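Local coordinates for protein aminopeptidase N (Francisella tularensis subsp. tularensis, PDB 5DLL) that probably cleaves N-terminal amino acids from intracellular peptides as a zinc-dependent aminopeptidase of the M1 family, at residues 807-812 and 846-851; 815-820 and 852-857. All blocks are in the same frame, centred on the assembly; numbering follows the deposited sequence.

In the fold
Both contacts belong to the helical C-terminal region, assigned by sequence to an ARM-repeat family, and lie about 9 Å apart, centre to centre. Contact 1 sets helix 800-815 against the end of helix 835-849; contact 2 sets the start of helix 817-824 against the start of helix 855-866. Their segments alternate along the chain, so the two consecutive helices of one pair face the two of the other. Direct packing joins the contacts: Ile-848 CG2 lies 3.6 Å from Val-857 CG1, and Leu-812 CB lies 3.9 Å from Ala-820 CB. Neither contact contains a ligand of the zinc ion, held by His-309, His-313 and Glu-332, and both lie away from that site.

Contact 1 of 2, residues 807-812 and 846-851; sequences DTVLAL and EKIKAS
In the helical C-terminal region, assigned by sequence to an ARM-repeat family, helix 800-815 packs against the last turn of helix 835-849, with Leu-810 and Ile-848 closest in backbone register (CA to CA 6.7 Å). Leu-810 is the wedge. Its CB points toward the other segment, CG sits beside its own backbone N (chi1 -67°), and a nearly extended chi2 carries CD1 outward to the tip. There CD1 meets Ser-851 at OG, 3.7 Å away, and also its CB, while Lys-847 CD flanks it. The second branch, CD2, lies 3.9 Å from Ile-848 O and 4.2 Å from Ile-848 CG2, so one leucine fork touches three residues around the end of the helix.

On the buried side, Val-809 and Ile-848 cross at about a right angle, with CG1 of Val-809 4.1 Å from CD1 of Ile-848. Ile-848 also touches Val-861 of helix 855-866, which extends this apolar layer. On the exposed side, Lys-847 bends at chi2 and chi4 and brings NZ to 3.6 Å from Asp-807 OD1, a long salt bridge; a bound phosphate, probably from the crystallisation liquor, lies about 4 Å from the Lys-847 side chain. Ser-851 OG, the hydroxyl that CD1 of Leu-810 meets, is tied back onto its own helix end, donating to Lys-847 O at 3.0 Å, nearly along the C=O axis (162°).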
# COMPACT_ATOMS: atom_id res chain seq x y z
N ASP A 807 -4.36 -5.00 -29.73
CA ASP A 807 -4.83 -3.83 -30.48
C ASP A 807 -4.81 -2.59 -29.61
O ASP A 807 -4.25 -1.56 -29.99
CB ASP A 807 -6.26 -4.07 -30.99
CG ASP A 807 -6.34 -5.17 -32.04
OD1 ASP A 807 -5.30 -5.58 -32.59
OD2 ASP A 807 -7.47 -5.62 -32.31
N THR A 808 -5.42 -2.68 -28.43
CA THR A 808 -5.53 -1.53 -27.55
C THR A 808 -4.16 -1.02 -27.10
O THR A 808 -3.94 0.19 -27.03
CB THR A 808 -6.40 -1.85 -26.32
OG1 THR A 808 -6.05 -3.14 -25.82
CG2 THR A 808 -7.88 -1.84 -26.69
N VAL A 809 -3.23 -1.94 -26.84
CA VAL A 809 -1.86 -1.57 -26.49
C VAL A 809 -1.23 -0.68 -27.56
O VAL A 809 -0.55 0.29 -27.25
CB VAL A 809 -0.97 -2.82 -26.28
CG1 VAL A 809 0.51 -2.43 -26.23
CG2 VAL A 809 -1.37 -3.54 -25.00
N LEU A 810 -1.46 -1.02 -28.83
CA LEU A 810 -0.93 -0.24 -29.94
C LEU A 810 -1.62 1.11 -30.10
O LEU A 810 -0.98 2.09 -30.50
CB LEU A 810 -1.02 -1.05 -31.25
CG LEU A 810 -0.12 -2.29 -31.29
CD1 LEU A 810 -0.45 -3.15 -32.50
CD2 LEU A 810 1.35 -1.91 -31.26
N ALA A 811 -2.91 1.17 -29.78
CA ALA A 811 -3.66 2.43 -29.83
C ALA A 811 -3.27 3.36 -28.67
O ALA A 811 -3.10 4.57 -28.85
CB ALA A 811 -5.16 2.15 -29.80
N LEU A 812 -3.13 2.78 -27.48
CA LEU A 812 -2.66 3.51 -26.30
C LEU A 812 -1.24 4.05 -26.49
O LEU A 812 -0.93 5.16 -26.06
CB LEU A 812 -2.69 2.60 -25.07
CG LEU A 812 -4.05 2.13 -24.58
CD1 LEU A 812 -3.87 1.12 -23.46
CD2 LEU A 812 -4.90 3.31 -24.12
N GLU A 846 3.93 -10.86 -29.96
CA GLU A 846 4.69 -10.74 -31.21
C GLU A 846 4.01 -9.78 -32.20
O GLU A 846 4.68 -9.16 -33.02
CB GLU A 846 4.93 -12.12 -31.85
CG GLU A 846 6.10 -12.87 -31.23
CD GLU A 846 6.06 -14.37 -31.49
OE1 GLU A 846 5.32 -14.82 -32.40
OE2 GLU A 846 6.78 -15.12 -30.79
N LYS A 847 2.68 -9.67 -32.12
CA LYS A 847 1.93 -8.72 -32.94
C LYS A 847 2.23 -7.28 -32.52
O LYS A 847 2.34 -6.39 -33.36
CB LYS A 847 0.43 -9.01 -32.84
CG LYS A 847 -0.43 -8.37 -33.93
CD LYS A 847 -1.06 -7.08 -33.45
CE LYS A 847 -1.93 -6.45 -34.54
NZ LYS A 847 -3.10 -7.30 -34.89
N ILE A 848 2.37 -7.07 -31.22
CA ILE A 848 2.75 -5.76 -30.68
C ILE A 848 4.19 -5.41 -31.12
O ILE A 848 4.44 -4.31 -31.61
CB ILE A 848 2.63 -5.74 -29.13
CG1 ILE A 848 1.15 -5.83 -28.71
CG2 ILE A 848 3.27 -4.49 -28.53
CD1 ILE A 848 0.93 -6.35 -27.30
N LYS A 849 5.10 -6.35 -30.92
CA LYS A 849 6.51 -6.21 -31.31
C LYS A 849 6.69 -5.88 -32.80
O LYS A 849 7.53 -5.07 -33.18
CB LYS A 849 7.25 -7.50 -30.94
CG LYS A 849 8.68 -7.65 -31.44
CD LYS A 849 9.24 -9.01 -31.04
CE LYS A 849 10.38 -9.46 -31.93
NZ LYS A 849 11.57 -8.59 -31.81
N ALA A 850 5.86 -6.51 -33.65
CA ALA A 850 6.00 -6.41 -35.10
C ALA A 850 5.28 -5.19 -35.71
O ALA A 850 5.38 -4.98 -36.92
CB ALA A 850 5.50 -7.69 -35.75
N SER A 851 4.56 -4.41 -34.90
CA SER A 851 3.85 -3.23 -35.40
C SER A 851 4.59 -1.91 -35.13
O SER A 851 3.98 -0.84 -35.16
CB SER A 851 2.44 -3.18 -34.80
OG SER A 851 1.65 -4.23 -35.33

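Contact 2 of 2, residues 815-820 and 852-857; sequences FNHQVA and NPSKNV
Ser-854 rests on the flat of the His-817 ring where two helix starts meet side by side in the helical C-terminal region, whose sequence family is that of ARM repeats. Its CB lies 3.5 Å from the ring centroid and only 7° off the ring normal, a CH-pi contact over the centre rather than at an edge. The hydroxyl OG of Ser-854 is displaced toward the ND1 and CG side of the same face, 3.5 Å from His-817 ND1. Beside this pair, Asn-856 reaches across with its amide nitrogen, since CG anti to the backbone N (chi1 -171°) directs the group at the opposite segment. ND2 of Asn-856 comes to 3.4 Å from His-817 O and to 3.5 Å from Gln-818 OE1. Gln-818 starts away from the contact, but a bend at chi2 brings its end back, and the two amide planes stand 39° apart. On the more buried side of these polar groups, Ala-820 CB meets Val-857 CG2 at 4.0 Å, an apolar contact.

In the second shell, Asp-813, near the end of helix 800-815, helps to position both ring and hydroxyl: its OD1 is hydrogen-bonded to Ser-854 OG, and its backbone O makes a weak hydrogen bond with His-817 ND1. His-817 is the first residue of helix 817-824, and Ser-854 occupies the N-cap position of helix 855-866. Asn-816 is the N-cap of helix 817-824, its OD1 accepting from Gln-818 N at 3.0 Å and weakly from Val-819 N, which holds the first turn that presents His-817 and Gln-818.

Around this junction, helix 800-815 touches both segments, with Asp-813 against Ala-820, Pro-853 and Val-857, while Val-819 turns away to pack on Val-780 and Tyr-781 of helix 777-788.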
# COMPACT_ATOMS: atom_id res chain seq x y z
N PHE A 815 -0.59 7.65 -27.64
CA PHE A 815 -0.80 8.76 -26.69
C PHE A 815 0.13 8.67 -25.47
O PHE A 815 0.75 9.67 -25.09
CB PHE A 815 -2.25 8.78 -26.21
CG PHE A 815 -3.27 8.64 -27.32
CD1 PHE A 815 -3.46 9.66 -28.24
CD2 PHE A 815 -4.04 7.48 -27.43
CE1 PHE A 815 -4.39 9.53 -29.26
CE2 PHE A 815 -4.97 7.35 -28.45
CZ PHE A 815 -5.15 8.38 -29.36
N ASN A 816 0.22 7.48 -24.87
CA ASN A 816 0.97 7.27 -23.63
C ASN A 816 1.68 5.92 -23.65
O ASN A 816 1.04 4.87 -23.74
CB ASN A 816 0.00 7.34 -22.44
CG ASN A 816 0.71 7.48 -21.10
OD1 ASN A 816 1.85 7.05 -20.93
ND2 ASN A 816 0.02 8.08 -20.14
N HIS A 817 3.01 5.95 -23.55
CA HIS A 817 3.83 4.72 -23.59
C HIS A 817 3.84 3.99 -22.26
O HIS A 817 4.01 2.77 -22.23
CB HIS A 817 5.28 5.03 -23.98
CG HIS A 817 5.43 5.85 -25.22
ND1 HIS A 817 4.55 5.78 -26.28
CD2 HIS A 817 6.38 6.75 -25.58
CE1 HIS A 817 4.94 6.61 -27.23
NE2 HIS A 817 6.04 7.21 -26.83
N GLN A 818 3.70 4.72 -21.16
CA GLN A 818 3.72 4.12 -19.83
C GLN A 818 2.48 3.27 -19.65
O GLN A 818 2.56 2.12 -19.23
CB GLN A 818 3.79 5.18 -18.73
CG GLN A 818 4.95 6.17 -18.84
CD GLN A 818 6.31 5.50 -18.91
OE1 GLN A 818 6.52 4.43 -18.33
NE2 GLN A 818 7.24 6.13 -19.61
N VAL A 819 1.33 3.85 -20.00
CA VAL A 819 0.03 3.19 -19.90
C VAL A 819 -0.06 2.00 -20.85
O VAL A 819 -0.58 0.94 -20.48
CB VAL A 819 -1.12 4.18 -20.19
CG1 VAL A 819 -2.46 3.47 -20.29
CG2 VAL A 819 -1.18 5.25 -19.11
N ALA A 820 0.42 2.17 -22.07
CA ALA A 820 0.45 1.08 -23.05
C ALA A 820 1.28 -0.11 -22.54
O ALA A 820 0.91 -1.26 -22.75
CB ALA A 820 0.99 1.58 -24.38
N ASN A 852 5.90 -1.99 -34.89
CA ASN A 852 6.73 -0.81 -34.64
C ASN A 852 6.13 0.09 -33.56
O ASN A 852 5.61 1.17 -33.86
CB ASN A 852 6.97 -0.02 -35.93
CG ASN A 852 7.94 1.13 -35.75
OD1 ASN A 852 8.86 1.07 -34.91
ND2 ASN A 852 7.75 2.19 -36.52
N PRO A 853 6.18 -0.36 -32.30
CA PRO A 853 5.75 0.46 -31.20
C PRO A 853 6.90 1.33 -30.70
O PRO A 853 8.01 1.24 -31.22
CB PRO A 853 5.36 -0.57 -30.15
CG PRO A 853 6.30 -1.70 -30.38
CD PRO A 853 6.65 -1.68 -31.85
N SER A 854 6.62 2.16 -29.70
CA SER A 854 7.64 2.95 -29.04
C SER A 854 8.72 2.04 -28.47
O SER A 854 8.51 0.84 -28.28
CB SER A 854 7.03 3.78 -27.91
OG SER A 854 6.45 2.95 -26.90
N LYS A 855 9.88 2.63 -28.20
CA LYS A 855 11.01 1.90 -27.60
C LYS A 855 10.58 1.20 -26.31
O LYS A 855 10.82 0.01 -26.15
CB LYS A 855 12.17 2.87 -27.34
CG LYS A 855 13.35 2.27 -26.59
CD LYS A 855 14.51 3.25 -26.52
CE LYS A 855 15.45 2.94 -25.37
NZ LYS A 855 14.81 3.14 -24.03
N ASN A 856 9.93 1.95 -25.42
CA ASN A 856 9.48 1.43 -24.11
C ASN A 856 8.72 0.10 -24.23
O ASN A 856 9.10 -0.90 -23.62
CB ASN A 856 8.60 2.50 -23.42
CG ASN A 856 8.26 2.15 -21.97
OD1 ASN A 856 8.85 1.25 -21.38
ND2 ASN A 856 7.31 2.89 -21.40
N VAL A 857 7.66 0.11 -25.04
CA VAL A 857 6.81 -1.06 -25.25
C VAL A 857 7.53 -2.18 -25.99
O VAL A 857 7.37 -3.36 -25.65
CB VAL A 857 5.54 -0.66 -26.03
CG1 VAL A 857 4.75 -1.88 -26.47
CG2 VAL A 857 4.67 0.28 -25.20